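Local coordinates for beta 1-3 glucanase (Clostridium beijerinckii NCIMB 8052, PDB 5H4E), which probably hydrolyses beta-1,3-glucan chains, as a bacterial glucanase domain of glycoside hydrolase family 64, at residues G249-F260 / K264-G275. Residues are numbered along the deposited sequence; the frame is centred on the assembly and turned at random.
Sequences GTYSGHVVGNDF and KNGGAYNLYIHG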
# COMPACT_ATOMS: atom_id res chain seq x y z
N GLY A 249 -23.08 8.38 -5.16
CA GLY A 249 -23.98 9.29 -5.84
C GLY A 249 -23.28 10.02 -6.97
O GLY A 249 -22.17 9.64 -7.36
N THR A 250 -23.91 11.07 -7.48
CA THR A 250 -23.31 11.87 -8.55
C THR A 250 -22.81 13.21 -8.02
O THR A 250 -23.56 13.99 -7.41
CB THR A 250 -24.30 12.11 -9.70
OG1 THR A 250 -24.76 10.86 -10.21
CG2 THR A 250 -23.61 12.89 -10.84
N TYR A 251 -21.53 13.46 -8.25
CA TYR A 251 -20.88 14.68 -7.81
C TYR A 251 -20.54 15.57 -9.01
O TYR A 251 -20.16 15.07 -10.06
CB TYR A 251 -19.61 14.37 -7.04
CG TYR A 251 -19.82 13.54 -5.79
CD1 TYR A 251 -20.04 14.15 -4.56
CD2 TYR A 251 -19.79 12.14 -5.84
CE1 TYR A 251 -20.23 13.39 -3.41
CE2 TYR A 251 -19.98 11.38 -4.70
CZ TYR A 251 -20.19 12.01 -3.49
OH TYR A 251 -20.37 11.26 -2.35
N SER A 252 -20.67 16.88 -8.85
CA SER A 252 -20.29 17.79 -9.91
C SER A 252 -19.44 18.91 -9.35
O SER A 252 -19.78 19.52 -8.34
CB SER A 252 -21.54 18.35 -10.61
OG SER A 252 -21.19 18.99 -11.83
N GLY A 253 -18.32 19.21 -10.00
CA GLY A 253 -17.39 20.17 -9.44
C GLY A 253 -16.89 21.20 -10.42
O GLY A 253 -16.98 21.01 -11.64
N HIS A 254 -16.36 22.29 -9.88
CA HIS A 254 -15.72 23.33 -10.67
C HIS A 254 -14.70 24.06 -9.82
O HIS A 254 -14.79 24.06 -8.59
CB HIS A 254 -16.76 24.32 -11.25
CG HIS A 254 -17.58 25.03 -10.21
ND1 HIS A 254 -17.86 24.48 -8.98
CD2 HIS A 254 -18.20 26.23 -10.23
CE1 HIS A 254 -18.61 25.32 -8.28
NE2 HIS A 254 -18.83 26.39 -9.03
N VAL A 255 -13.70 24.65 -10.46
CA VAL A 255 -12.65 25.34 -9.73
C VAL A 255 -13.09 26.78 -9.50
O VAL A 255 -13.41 27.50 -10.45
CB VAL A 255 -11.31 25.29 -10.48
CG1 VAL A 255 -10.27 26.20 -9.82
CG2 VAL A 255 -10.81 23.84 -10.59
N VAL A 256 -13.14 27.17 -8.23
CA VAL A 256 -13.46 28.54 -7.84
C VAL A 256 -12.26 29.07 -7.07
O VAL A 256 -11.99 28.62 -5.96
CB VAL A 256 -14.71 28.63 -6.96
CG1 VAL A 256 -15.06 30.10 -6.71
CG2 VAL A 256 -15.87 27.90 -7.60
N GLY A 257 -11.54 30.00 -7.68
CA GLY A 257 -10.26 30.42 -7.14
C GLY A 257 -9.27 29.27 -7.20
O GLY A 257 -8.91 28.81 -8.28
N ASN A 258 -8.84 28.80 -6.03
CA ASN A 258 -7.88 27.70 -5.96
C ASN A 258 -8.51 26.42 -5.42
O ASN A 258 -7.84 25.40 -5.29
CB ASN A 258 -6.68 28.09 -5.09
CG ASN A 258 -5.36 27.99 -5.84
OD1 ASN A 258 -5.31 28.15 -7.07
ND2 ASN A 258 -4.29 27.70 -5.11
N ASP A 259 -9.80 26.50 -5.09
CA ASP A 259 -10.55 25.36 -4.58
C ASP A 259 -11.28 24.62 -5.68
O ASP A 259 -11.72 25.23 -6.65
CB ASP A 259 -11.57 25.81 -3.54
CG ASP A 259 -10.95 26.46 -2.33
OD1 ASP A 259 -9.79 26.11 -2.00
OD2 ASP A 259 -11.61 27.31 -1.72
N PHE A 260 -11.44 23.31 -5.49
CA PHE A 260 -12.27 22.49 -6.35
C PHE A 260 -13.54 22.21 -5.57
O PHE A 260 -13.51 21.46 -4.59
CB PHE A 260 -11.58 21.17 -6.74
CG PHE A 260 -11.80 20.76 -8.18
CD1 PHE A 260 -10.73 20.49 -9.02
CD2 PHE A 260 -13.08 20.74 -8.71
CE1 PHE A 260 -10.94 20.12 -10.34
CE2 PHE A 260 -13.31 20.39 -10.03
CZ PHE A 260 -12.24 20.08 -10.85
N LYS A 264 -23.52 17.45 -4.48
CA LYS A 264 -23.90 16.05 -4.45
C LYS A 264 -25.35 15.89 -4.86
O LYS A 264 -26.24 16.53 -4.27
CB LYS A 264 -23.66 15.47 -3.06
CG LYS A 264 -24.04 14.01 -2.89
CD LYS A 264 -23.79 13.60 -1.44
CE LYS A 264 -24.15 12.15 -1.18
NZ LYS A 264 -23.78 11.78 0.22
N ASN A 265 -25.60 15.06 -5.87
CA ASN A 265 -26.93 14.84 -6.41
C ASN A 265 -27.68 16.13 -6.73
O ASN A 265 -28.87 16.27 -6.45
CB ASN A 265 -27.75 13.97 -5.45
CG ASN A 265 -27.14 12.59 -5.25
OD1 ASN A 265 -26.61 11.98 -6.19
ND2 ASN A 265 -27.19 12.10 -4.02
N GLY A 266 -26.96 17.09 -7.30
CA GLY A 266 -27.55 18.33 -7.77
C GLY A 266 -27.81 19.37 -6.70
O GLY A 266 -28.57 20.30 -6.92
N GLY A 267 -27.18 19.22 -5.53
CA GLY A 267 -27.36 20.16 -4.44
C GLY A 267 -26.46 21.38 -4.52
O GLY A 267 -25.91 21.69 -5.57
N ALA A 268 -26.34 22.10 -3.40
CA ALA A 268 -25.46 23.27 -3.35
C ALA A 268 -24.00 22.84 -3.44
O ALA A 268 -23.64 21.75 -2.99
CB ALA A 268 -25.69 24.06 -2.09
N TYR A 269 -23.15 23.71 -3.98
CA TYR A 269 -21.73 23.40 -4.06
C TYR A 269 -21.04 23.76 -2.75
O TYR A 269 -20.77 24.93 -2.48
CB TYR A 269 -21.07 24.13 -5.22
CG TYR A 269 -21.49 23.61 -6.58
CD1 TYR A 269 -20.59 22.93 -7.40
CD2 TYR A 269 -22.78 23.80 -7.06
CE1 TYR A 269 -20.97 22.46 -8.64
CE2 TYR A 269 -23.17 23.34 -8.31
CZ TYR A 269 -22.25 22.67 -9.09
OH TYR A 269 -22.63 22.21 -10.33
N ASN A 270 -20.76 22.74 -1.94
CA ASN A 270 -20.18 22.95 -0.60
C ASN A 270 -19.22 21.84 -0.18
O ASN A 270 -18.89 21.70 1.00
CB ASN A 270 -21.30 23.09 0.44
CG ASN A 270 -22.35 22.01 0.31
OD1 ASN A 270 -22.04 20.84 0.04
ND2 ASN A 270 -23.61 22.39 0.49
N LEU A 271 -18.77 21.06 -1.15
CA LEU A 271 -17.81 20.00 -0.87
C LEU A 271 -16.47 20.37 -1.49
O LEU A 271 -16.36 20.55 -2.71
CB LEU A 271 -18.32 18.66 -1.41
CG LEU A 271 -19.69 18.22 -0.87
CD1 LEU A 271 -20.26 17.10 -1.72
CD2 LEU A 271 -19.59 17.76 0.59
N TYR A 272 -15.44 20.51 -0.65
CA TYR A 272 -14.19 21.13 -1.07
C TYR A 272 -12.96 20.22 -1.15
O TYR A 272 -12.70 19.44 -0.24
CB TYR A 272 -13.84 22.28 -0.13
CG TYR A 272 -14.64 23.53 -0.36
CD1 TYR A 272 -14.08 24.62 -0.99
CD2 TYR A 272 -15.97 23.61 0.04
CE1 TYR A 272 -14.81 25.76 -1.21
CE2 TYR A 272 -16.70 24.75 -0.18
CZ TYR A 272 -16.12 25.82 -0.81
OH TYR A 272 -16.84 26.96 -1.04
N ILE A 273 -12.20 20.37 -2.23
CA ILE A 273 -10.77 20.13 -2.17
C ILE A 273 -10.13 21.50 -1.98
O ILE A 273 -10.24 22.38 -2.85
CB ILE A 273 -10.20 19.45 -3.43
CG1 ILE A 273 -10.95 18.16 -3.75
CG2 ILE A 273 -8.73 19.15 -3.26
CD1 ILE A 273 -10.37 17.44 -4.94
N HIS A 274 -9.50 21.71 -0.83
CA HIS A 274 -8.90 23.01 -0.54
C HIS A 274 -7.51 23.17 -1.14
O HIS A 274 -6.52 22.72 -0.59
CB HIS A 274 -8.84 23.21 0.98
CG HIS A 274 -10.20 23.23 1.61
ND1 HIS A 274 -10.98 24.36 1.66
CD2 HIS A 274 -10.93 22.24 2.19
CE1 HIS A 274 -12.12 24.08 2.26
NE2 HIS A 274 -12.12 22.81 2.59
N GLY A 275 -7.45 23.82 -2.30
CA GLY A 275 -6.19 24.10 -2.94
C GLY A 275 -5.94 23.30 -4.21
O GLY A 275 -6.75 22.46 -4.61
O HOH W 1 -24.32 16.53 -8.55
O HOH W 2 -10.53 26.70 0.68
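Tyr251 and Lys264 face each other as a non-hydrogen-bonded pair in an antiparallel beta meander, a worked example of how side chains make much of a contact where backbone pairing is sparse, here this pair and the hydrogen-bonded pair Phe260-Ile273. The meander forms part of the four-stranded sheet running from 242-246 to 271-273, and helix 294-309 covers the face bearing Tyr251 and Lys264. These two side chains run side by side in the same direction. With CG anti to the backbone N (chi1 179°) and every later torsion extended, the lysine lays its methylenes along the phenol, CG lying 3.9 Å from Tyr251 CE1. Both polar ends thereby reach Asp295, Tyr251 OH by a hydrogen bond and Lys264 NZ by a salt bridge. Leu271 CD1 meets the edge of the same phenol.

Beside this pair, the type I' turn 264-267 is fastened to Thr250 by backbone and side chain alike. Asn265 N donates to Thr250 O, while the amide oxygen OD1 of Asn265 accepts a nearly straight bond from Thr250 N, 3.1 Å long, with the donor tilted 33° from the amide carbonyl plane. A water joins Thr250 O to Gly266 N.

Farther along, Tyr269 and His254 meet obliquely, their ring planes 63° apart and His254 CE1 3.2 Å from Tyr269 CD1. Tyr269 OH is hydrogen-bonded to Glu241, and His254 ND1 to Val261 O.

At the far end Phe260 and Ile273 exchange two backbone hydrogen bonds and bring their CB atoms to 4.0 Å. The carboxylate of Asp259 stands almost perpendicular to the Tyr272 ring. Asp259 OD2 lies at the ring edge, 3.6 Å from Tyr272 CE1, and Asp259 OD1 accepts a weak hydrogen bond from Gly275 N at 3.3 Å.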